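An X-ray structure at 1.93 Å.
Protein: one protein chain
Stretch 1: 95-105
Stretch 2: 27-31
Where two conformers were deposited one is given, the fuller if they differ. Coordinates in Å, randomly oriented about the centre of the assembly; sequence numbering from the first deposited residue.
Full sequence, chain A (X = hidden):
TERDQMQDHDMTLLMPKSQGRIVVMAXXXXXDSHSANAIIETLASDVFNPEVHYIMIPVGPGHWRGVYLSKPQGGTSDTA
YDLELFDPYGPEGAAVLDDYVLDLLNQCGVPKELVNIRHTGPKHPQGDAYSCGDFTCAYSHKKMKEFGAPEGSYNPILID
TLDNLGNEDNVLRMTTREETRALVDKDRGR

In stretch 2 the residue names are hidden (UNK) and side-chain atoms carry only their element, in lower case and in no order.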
# COMPACT_ATOMS: atom_id res chain seq x y z
N ALA A 95 -2.97 -5.44 12.60
CA ALA A 95 -4.19 -5.31 13.42
C ALA A 95 -4.49 -3.86 13.74
O ALA A 95 -5.65 -3.46 13.89
CB ALA A 95 -4.04 -6.12 14.71
N VAL A 96 -3.45 -3.05 13.76
CA VAL A 96 -3.59 -1.65 14.07
C VAL A 96 -4.44 -0.92 13.00
O VAL A 96 -4.97 0.15 13.25
CB VAL A 96 -2.19 -1.03 14.27
CG1 VAL A 96 -1.54 -0.65 12.95
CG2 VAL A 96 -2.25 0.15 15.20
N LEU A 97 -4.60 -1.50 11.81
CA LEU A 97 -5.41 -0.90 10.76
C LEU A 97 -6.82 -1.41 10.64
O LEU A 97 -7.58 -0.84 9.85
CB LEU A 97 -4.75 -1.03 9.37
CG LEU A 97 -3.44 -0.27 9.18
CD1 LEU A 97 -2.93 -0.46 7.77
CD2 LEU A 97 -3.57 1.20 9.46
N ASP A 98 -7.20 -2.45 11.38
CA ASP A 98 -8.52 -3.08 11.16
C ASP A 98 -9.65 -2.07 11.34
O ASP A 98 -10.47 -1.88 10.44
CB ASP A 98 -8.77 -4.27 12.10
CG ASP A 98 -7.90 -5.48 11.79
OD1 ASP A 98 -7.12 -5.48 10.80
OD2 ASP A 98 -7.92 -6.45 12.59
N ASP A 99 -9.66 -1.38 12.47
CA ASP A 99 -10.76 -0.45 12.79
C ASP A 99 -10.75 0.74 11.89
O ASP A 99 -11.79 1.18 11.46
CB ASP A 99 -10.61 0.08 14.21
CG ASP A 99 -11.08 -0.91 15.24
OD1 ASP A 99 -12.14 -1.55 15.02
OD2 ASP A 99 -10.37 -1.06 16.27
N TYR A 100 -9.53 1.23 11.63
CA TYR A 100 -9.30 2.39 10.80
C TYR A 100 -9.86 2.18 9.43
O TYR A 100 -10.61 3.03 8.93
CB TYR A 100 -7.79 2.71 10.71
CG TYR A 100 -7.47 3.93 9.87
CD1 TYR A 100 -7.74 5.22 10.36
CD2 TYR A 100 -6.91 3.82 8.61
CE1 TYR A 100 -7.44 6.33 9.60
CE2 TYR A 100 -6.61 4.93 7.85
CZ TYR A 100 -6.88 6.20 8.37
OH TYR A 100 -6.63 7.33 7.66
N VAL A 101 -9.51 1.06 8.80
CA VAL A 101 -9.94 0.84 7.44
C VAL A 101 -11.43 0.48 7.35
O VAL A 101 -12.11 0.91 6.40
CB VAL A 101 -9.12 -0.27 6.73
CG1 VAL A 101 -9.60 -0.39 5.30
CG2 VAL A 101 -7.66 0.13 6.72
N LEU A 102 -11.90 -0.34 8.28
CA LEU A 102 -13.30 -0.65 8.35
C LEU A 102 -14.15 0.63 8.51
O LEU A 102 -15.16 0.79 7.85
CB LEU A 102 -13.59 -1.61 9.50
CG LEU A 102 -13.27 -3.07 9.25
CD1 LEU A 102 -13.55 -3.88 10.53
CD2 LEU A 102 -14.08 -3.61 8.07
N ASP A 103 -13.70 1.55 9.34
CA ASP A 103 -14.42 2.83 9.50
C ASP A 103 -14.35 3.68 8.25
O ASP A 103 -15.33 4.30 7.88
CB ASP A 103 -13.91 3.59 10.70
CG ASP A 103 -14.31 2.94 12.00
OD1 ASP A 103 -14.59 1.72 12.01
OD2 ASP A 103 -14.31 3.64 13.04
N LEU A 104 -13.22 3.66 7.56
CA LEU A 104 -13.10 4.36 6.29
C LEU A 104 -14.05 3.79 5.26
O LEU A 104 -14.80 4.53 4.60
CB LEU A 104 -11.67 4.24 5.83
CG LEU A 104 -11.12 4.93 4.61
CD1 LEU A 104 -11.53 6.38 4.60
CD2 LEU A 104 -9.63 4.80 4.70
N LEU A 105 -14.06 2.48 5.13
CA LEU A 105 -15.01 1.84 4.26
C LEU A 105 -16.49 2.11 4.69
O LEU A 105 -17.34 2.40 3.85
CB LEU A 105 -14.72 0.36 4.14
CG LEU A 105 -13.43 0.09 3.34
CD1 LEU A 105 -13.14 -1.38 3.40
CD2 LEU A 105 -13.51 0.51 1.88
N UNK A 27 -1.11 9.06 -0.31
CA UNK A 27 -0.81 8.72 1.07
C UNK A 27 -1.89 9.18 2.07
O UNK A 27 -2.44 10.29 1.98
c UNK A 27 1.67 8.59 0.72
c UNK A 27 0.56 9.24 1.53
c UNK A 27 0.62 10.76 1.46
N UNK A 28 -2.19 8.30 3.00
CA UNK A 28 -3.13 8.61 4.07
C UNK A 28 -2.36 8.71 5.37
O UNK A 28 -1.47 7.91 5.63
c UNK A 28 -6.31 6.43 4.18
c UNK A 28 -6.10 8.94 3.80
c UNK A 28 -4.16 7.51 4.25
c UNK A 28 -5.47 7.56 3.59
N UNK A 29 -2.71 9.69 6.19
CA UNK A 29 -2.13 9.84 7.51
C UNK A 29 -3.17 9.39 8.54
O UNK A 29 -4.15 10.10 8.80
o UNK A 29 -1.53 11.04 10.06
n UNK A 29 -0.14 12.41 8.94
c UNK A 29 -1.17 11.59 9.01
c UNK A 29 -1.82 11.32 7.72
N UNK A 30 -2.93 8.27 9.19
CA UNK A 30 -3.94 7.68 10.07
C UNK A 30 -4.17 8.44 11.34
O UNK A 30 -5.18 8.24 12.00
c UNK A 30 -2.06 4.50 11.36
n UNK A 30 -2.66 4.00 12.60
c UNK A 30 -2.42 6.01 11.25
c UNK A 30 -3.63 6.22 10.42
c UNK A 30 -1.99 3.68 13.69
n UNK A 30 -2.67 3.31 14.77
n UNK A 30 -0.65 3.69 13.72
N UNK A 31 -3.26 9.35 11.69
CA UNK A 31 -3.46 10.22 12.89
C UNK A 31 -4.28 11.47 12.67
O UNK A 31 -4.87 12.00 13.62
c UNK A 31 0.28 7.75 13.72
c UNK A 31 -0.22 7.09 14.81
c UNK A 31 -0.34 8.91 13.30
c UNK A 31 -1.42 9.39 13.94
c UNK A 31 -1.89 8.73 15.04
c UNK A 31 -2.12 10.61 13.46
o UNK A 31 0.38 5.94 15.31
c UNK A 31 -1.28 7.57 15.49
O HOH W 1 -6.96 9.60 8.75

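Position 27 carries three side-chain carbons, one bearing the other two, so the chain forks directly at CB. Nothing here approaches stretch 1; the side chain is out of its reach. A fork at CB with two carbon branches is valine, Val27, which stands at the entry to the short strand without taking part in the contact.

Position 28 has four carbons, with the fork at the second. Its CA-to-CB bond points toward the helix, and one terminal methyl touches the side chains of Tyr100 and Leu104. This is leucine, Leu28. Its CD1 lies 3.7 Å from Leu104 CD2 and 4.0 Å from Tyr100 CE2, meeting the tyrosine ring at its edge, near the ring plane. A flexible, wholly apolar side chain suits this buried place, where Leu104, one helical turn beyond Tyr100, supplies an apolar partner.

At position 29 there are two carbons, the second carrying one oxygen and one nitrogen, and CA-to-CB points away from stretch 1. The planar amide on so short a stem identifies asparagine, Asn29. Asn29 OD1 accepts a hydrogen bond from the backbone N of position 31, 2.9 Å away, so the side chain serves its own stretch, while the backbone faces the helix: a water donates to Asn29 O at 2.9 Å and is also hydrogen-bonded to Tyr100 OH at 2.5 Å.

Position 30 shows three carbons, a nitrogen, and a carbon carrying two more nitrogens. Its CB lies over a face of the Tyr100 ring, and the far end of the chain reaches Leu97 and Val96. The terminal group is a guanidinium, hence arginine, Arg30. Its length allows several contacts along one side chain. Near the backbone, CB is 4.0 Å from the Tyr100 ring centroid and 16° off the ring normal, a CH-pi contact. Farther out, CD is 4.1 Å from Leu97 CD2, and the guanidinium offers a face to Val96 CG1, with NH2 3.2 Å from Val96 CG2.

Position 31 has one carbon leading to a six-carbon ring that bears an oxygen, which is tyrosine, Tyr31. CA-to-CB points away from stretch 1, and although the ring end comes nearer, it makes no contact with stretch 1. The exposed setting readily accommodates a phenol.

The contact buries 316 Å² in all and has no direct hydrogen bond across it. Tyr100 is its pivot: Leu28 meets the ring edge, Arg30 covers a face, and the hydroxyl reaches the strand's backbone through water. Packing therefore does most of the work, with the apolar stem of Arg30 extending it toward the start of stretch 1 and Leu28 extending it to Leu104.

Stretch 2 (27-31) VLNRY
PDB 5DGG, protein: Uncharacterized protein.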